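Glutaredoxin-glutathione complex (Polygonaceae, PDB 5KQA) binds glutathione and probably acts as a glutathione-dependent thiol-disulfide oxidoreductase of the thioredoxin superfamily. Local coordinates at residues R52-F57 against C104-M108; Q59-R63 against C123-A127. One frame throughout, in Å; residues are numbered along the deposited sequence.

Interaction 1 (R52-F57 against C104-M108). With GSH (glutathione), chain B.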
loop_
_atom_site.group_PDB
_atom_site.type_symbol
_atom_site.label_atom_id
_atom_site.label_comp_id
_atom_site.label_asym_id
_atom_site.label_seq_id
_atom_site.Cartn_x
_atom_site.Cartn_y
_atom_site.Cartn_z
ATOM N N ARG A 52 -11.895 -1.451 4.111
ATOM C CA ARG A 52 -11.676 -1.358 5.558
ATOM C C ARG A 52 -10.465 -0.499 5.924
ATOM O O ARG A 52 -10.550 0.358 6.813
ATOM C CB ARG A 52 -11.502 -2.754 6.176
ATOM C CG ARG A 52 -12.791 -3.541 6.350
ATOM C CD ARG A 52 -13.010 -3.910 7.813
ATOM N NE ARG A 52 -12.155 -5.016 8.224
ATOM C CZ ARG A 52 -11.525 -5.091 9.391
ATOM N NH1 ARG A 52 -10.773 -6.148 9.659
ATOM N NH2 ARG A 52 -11.641 -4.118 10.288
ATOM N N VAL A 53 -9.336 -0.727 5.256
ATOM C CA VAL A 53 -8.112 -0.023 5.641
ATOM C C VAL A 53 -8.222 1.441 5.259
ATOM O O VAL A 53 -7.749 2.310 5.992
ATOM C CB VAL A 53 -6.814 -0.632 5.013
ATOM C CG1 VAL A 53 -6.641 -2.083 5.421
ATOM C CG2 VAL A 53 -6.784 -0.478 3.510
ATOM N N LYS A 54 -8.873 1.722 4.131
ATOM C CA LYS A 54 -9.089 3.104 3.712
ATOM C C LYS A 54 -9.976 3.843 4.714
ATOM O O LYS A 54 -9.719 5.000 5.058
ATOM C CB LYS A 54 -9.727 3.170 2.319
ATOM C CG LYS A 54 -8.835 2.737 1.174
ATOM C CD LYS A 54 -9.678 2.546 -0.086
ATOM C CE LYS A 54 -8.913 1.838 -1.174
ATOM N NZ LYS A 54 -9.771 1.544 -2.373
ATOM N N LYS A 55 -11.036 3.178 5.158
ATOM C CA LYS A 55 -11.937 3.761 6.148
ATOM C C LYS A 55 -11.198 4.085 7.458
ATOM O O LYS A 55 -11.399 5.147 8.048
ATOM C CB LYS A 55 -13.104 2.806 6.409
ATOM C CG LYS A 55 -14.259 3.398 7.192
ATOM C CD LYS A 55 -15.462 2.459 7.135
ATOM C CE LYS A 55 -16.696 3.058 7.801
ATOM N NZ LYS A 55 -16.533 3.212 9.277
ATOM N N LEU A 56 -10.343 3.168 7.907
ATOM C CA LEU A 56 -9.513 3.408 9.092
ATOM C C LEU A 56 -8.635 4.644 8.918
ATOM O O LEU A 56 -8.603 5.517 9.782
ATOM C CB LEU A 56 -8.626 2.195 9.398
ATOM C CG LEU A 56 -7.648 2.394 10.571
ATOM C CD1 LEU A 56 -8.364 2.301 11.899
ATOM C CD2 LEU A 56 -6.491 1.429 10.525
ATOM N N PHE A 57 -7.908 4.707 7.807
ATOM C CA PHE A 57 -7.044 5.852 7.536
ATOM C C PHE A 57 -7.846 7.146 7.431
ATOM O O PHE A 57 -7.384 8.190 7.886
ATOM C CB PHE A 57 -6.233 5.631 6.253
ATOM C CG PHE A 57 -5.185 4.582 6.385
ATOM C CD1 PHE A 57 -4.423 4.494 7.541
ATOM C CD2 PHE A 57 -4.965 3.673 5.368
ATOM C CE1 PHE A 57 -3.453 3.525 7.679
ATOM C CE2 PHE A 57 -3.997 2.694 5.503
ATOM C CZ PHE A 57 -3.240 2.623 6.657
ATOM N N CYS A 104 -4.642 -5.620 5.527
ATOM C CA CYS A 104 -5.588 -5.057 6.485
ATOM C C CYS A 104 -5.298 -5.510 7.912
ATOM O O CYS A 104 -5.239 -4.696 8.842
ATOM C CB CYS A 104 -7.018 -5.447 6.111
ATOM S SG CYS A 104 -8.265 -4.602 7.099
ATOM N N ASP A 105 -5.120 -6.814 8.073
ATOM C CA ASP A 105 -4.768 -7.398 9.361
ATOM C C ASP A 105 -3.517 -6.757 9.966
ATOM O O ASP A 105 -3.497 -6.407 11.145
ATOM C CB ASP A 105 -4.567 -8.896 9.207
ATOM C CG ASP A 105 -3.925 -9.262 7.879
ATOM O OD1 ASP A 105 -3.057 -8.495 7.387
ATOM O OD2 ASP A 105 -4.300 -10.318 7.319
ATOM N N SER A 106 -2.474 -6.613 9.155
ATOM C CA SER A 106 -1.223 -6.008 9.611
ATOM C C SER A 106 -1.422 -4.576 10.092
ATOM O O SER A 106 -0.847 -4.166 11.101
ATOM C CB SER A 106 -0.181 -6.030 8.492
ATOM O OG SER A 106 0.014 -7.348 8.009
ATOM N N VAL A 107 -2.233 -3.814 9.360
ATOM C CA VAL A 107 -2.508 -2.432 9.726
ATOM C C VAL A 107 -3.324 -2.391 11.011
ATOM O O VAL A 107 -3.051 -1.593 11.911
ATOM C CB VAL A 107 -3.263 -1.673 8.604
ATOM C CG1 VAL A 107 -3.785 -0.338 9.123
ATOM C CG2 VAL A 107 -2.353 -1.482 7.373
ATOM N N MET A 108 -4.327 -3.255 11.088
ATOM C CA MET A 108 -5.139 -3.373 12.295
ATOM C C MET A 108 -4.283 -3.768 13.505
ATOM O O MET A 108 -4.506 -3.287 14.618
ATOM C CB MET A 108 -6.268 -4.388 12.086
ATOM C CG MET A 108 -7.305 -3.964 11.062
ATOM S SD MET A 108 -7.925 -2.304 11.390
ATOM C CE MET A 108 -8.808 -1.956 9.867
HETATM N N1 GSH B . -5.611 -11.066 5.450
HETATM C CA1 GSH B . -5.628 -10.223 4.299
HETATM C C1 GSH B . -5.768 -8.799 4.787
HETATM O O11 GSH B . -5.417 -7.839 4.050
HETATM O O12 GSH B . -6.225 -8.578 5.944
HETATM C CB1 GSH B . -6.763 -10.615 3.362
HETATM C CG1 GSH B . -6.829 -9.676 2.162
HETATM C CD1 GSH B . -7.500 -10.333 0.958
HETATM O OE1 GSH B . -7.952 -11.461 1.039
HETATM N N2 GSH B . -7.603 -9.625 -0.278
HETATM C CA2 GSH B . -8.216 -10.214 -1.427
HETATM C C2 GSH B . -7.214 -10.533 -2.508
HETATM O O2 GSH B . -6.249 -9.812 -2.714
HETATM C CB2 GSH B . -9.148 -9.239 -2.110
HETATM S SG2 GSH B . -10.711 -9.132 -1.283
HETATM N N3 GSH B . -7.437 -11.668 -3.330
HETATM C CA3 GSH B . -6.525 -11.957 -4.383
HETATM C C3 GSH B . -6.577 -10.818 -5.400
HETATM O O31 GSH B . -5.550 -10.508 -6.061
HETATM O O32 GSH B . -7.640 -10.160 -5.597
#
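The guanidinium of Arg-52 has the sulfur of Cys-104 over one face, where SG sits 3.7 Å off the plane, displaced from its centre. CE of Met-108 approaches the same group obliquely, 3.6 Å from NH2. The ring of Phe-57 is also met obliquely, by CG1 of Val-107, 3.9 Å from CZ. Packing is tight at Val-53: its CG1 lies 3.3 Å from CA of Cys-104 and also touches SG. With chi1 at -172° SG points away from its own N and out to Arg-52 and Val-53. Farther along, CD2 of Leu-56 meets CG1 of Val-107 at 3.5 Å as the two side chains lie alongside, running opposite ways. No hydrogen bond joins the segments. The start of helix 104-112 instead gives its backbone N-H groups to glutathione: N of Cys-104 to O11 at 2.8 Å and N of Asp-105 to O12 at 3.0 Å. Val-53 and Phe-57 also rest on strand 39-43. Two helices running in roughly the same direction, 28° apart, on one sheet face, the second binding the alpha-carboxylate of the gamma-glutamyl residue at its N-terminus, are characteristic of the glutathione site of glutaredoxins.

Interaction 2 (Q59-R63 against C123-A127)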
loop_
_atom_site.group_PDB
_atom_site.type_symbol
_atom_site.label_atom_id
_atom_site.label_comp_id
_atom_site.label_asym_id
_atom_site.label_seq_id
_atom_site.Cartn_x
_atom_site.Cartn_y
_atom_site.Cartn_z
ATOM N N GLN A 59 -10.607 7.893 9.062
ATOM C CA GLN A 59 -11.004 8.252 10.421
ATOM C C GLN A 59 -9.812 8.729 11.266
ATOM O O GLN A 59 -9.968 9.551 12.176
ATOM C CB GLN A 59 -11.711 7.060 11.075
ATOM C CG GLN A 59 -13.018 6.694 10.363
ATOM C CD GLN A 59 -13.702 5.470 10.943
ATOM O OE1 GLN A 59 -13.047 4.556 11.443
ATOM N NE2 GLN A 59 -15.028 5.447 10.877
ATOM N N LEU A 60 -8.620 8.235 10.948
ATOM C CA LEU A 60 -7.407 8.659 11.646
ATOM C C LEU A 60 -6.900 10.007 11.162
ATOM O O LEU A 60 -5.971 10.565 11.746
ATOM C CB LEU A 60 -6.287 7.635 11.474
ATOM C CG LEU A 60 -6.430 6.256 12.105
ATOM C CD1 LEU A 60 -5.175 5.455 11.784
ATOM C CD2 LEU A 60 -6.655 6.353 13.608
ATOM N N GLY A 61 -7.486 10.525 10.084
ATOM C CA GLY A 61 -7.057 11.803 9.530
ATOM C C GLY A 61 -5.773 11.709 8.717
ATOM O O GLY A 61 -5.046 12.691 8.537
ATOM N N ALA A 62 -5.490 10.517 8.212
ATOM C CA ALA A 62 -4.260 10.291 7.465
ATOM C C ALA A 62 -4.519 10.383 5.966
ATOM O O ALA A 62 -5.510 9.858 5.467
ATOM C CB ALA A 62 -3.659 8.931 7.827
ATOM N N ARG A 63 -3.634 11.048 5.237
ATOM C CA ARG A 63 -3.805 11.076 3.792
ATOM C C ARG A 63 -2.981 9.972 3.142
ATOM O O ARG A 63 -1.826 9.725 3.503
ATOM C CB ARG A 63 -3.445 12.446 3.211
ATOM C CG ARG A 63 -1.972 12.735 3.067
ATOM C CD ARG A 63 -1.796 14.065 2.343
ATOM N NE ARG A 63 -2.654 15.098 2.923
ATOM C CZ ARG A 63 -3.048 16.197 2.284
ATOM N NH1 ARG A 63 -2.668 16.415 1.030
ATOM N NH2 ARG A 63 -3.832 17.076 2.899
ATOM N N CYS A 123 6.305 10.093 9.347
ATOM C CA CYS A 123 6.609 10.197 7.920
ATOM C C CYS A 123 5.778 11.246 7.196
ATOM O O CYS A 123 5.890 11.391 5.971
ATOM C CB CYS A 123 6.395 8.851 7.240
ATOM S SG CYS A 123 4.676 8.410 7.109
ATOM N N GLY A 124 4.925 11.951 7.936
ATOM C CA GLY A 124 4.121 13.008 7.347
ATOM C C GLY A 124 2.720 12.633 6.889
ATOM O O GLY A 124 1.969 13.488 6.444
ATOM N N ALA A 125 2.344 11.367 6.998
ATOM C CA ALA A 125 1.021 10.962 6.534
ATOM C C ALA A 125 -0.085 11.596 7.381
ATOM O O ALA A 125 -1.200 11.809 6.908
ATOM C CB ALA A 125 0.894 9.451 6.537
ATOM N N ILE A 126 0.224 11.880 8.640
ATOM C CA ILE A 126 -0.667 12.671 9.484
ATOM C C ILE A 126 0.049 13.957 9.837
ATOM O O ILE A 126 1.191 13.927 10.318
ATOM C CB ILE A 126 -1.071 11.947 10.778
ATOM C CG1 ILE A 126 -1.950 10.733 10.471
ATOM C CG2 ILE A 126 -1.826 12.900 11.701
ATOM C CD1 ILE A 126 -2.251 9.880 11.700
ATOM N N ALA A 127 -0.620 15.078 9.579
ATOM C CA ALA A 127 -0.059 16.409 9.809
ATOM C C ALA A 127 -0.189 16.837 11.270
ATOM O O ALA A 127 0.578 17.674 11.754
ATOM C CB ALA A 127 -0.738 17.426 8.905
#
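Ala-62 and Ile-126 make the apolar part of this contact. CB of Ala-62 lies 3.6 Å from CG1 of Ile-126. The first torsion of Ile-126 (chi1 -67°) sets CG1 anti to the carbonyl carbon, and the branch runs on to CD1, which ends 3.8 Å from O of Leu-60. Leu-60 and Ile-126 both also touch Leu-120 of helix 116-122. The polar part is a single backbone hydrogen bond. N of Arg-63 gives it to O of Ala-125 at 3.0 Å, with an angle of 159° at the hydrogen. The donor is tilted 18° from the carbonyl plane. A CA-H...O contact reaches the same oxygen, with CA of Ala-62 at 3.5 Å. Gly-61 ends helix 48-60 in a Schellman motif, and Gly-124 does the same after helix 116-122. Both have positive phi. The residues after each glycine, Ala-62 and Arg-63, Ala-125 and Ile-126, make the closest contacts. One carbonyl thus receives an N-H and a weaker C-H, and the Ala-62 methyl and the Ile-126 branch pack beside it. The pairing depends mainly on backbone atoms and apolar side chains, so the chain after helix 116-122 meets the end of helix 48-60 with no salt bridge between the two segments.

Both interactions draw on helix 48-60, interaction 1 on its middle and interaction 2 on its C-terminal end and the turn beyond. They meet where O of Phe-57 probably accepts a hydrogen bond from N of Ala-62, a bond that reaches back from beyond Gly-61 into the last turn of the helix, as in the Schellman motif there. Interaction 1 is more buried and nearer the centre of the chain, packing two helices by side chains, while the N-H groups at the start of helix 104-112 bind glutathione. Interaction 2 lies farther out and joins two loops after helices, by a backbone bond and a smaller apolar patch. Helix 116-122 touches both, through Leu-116.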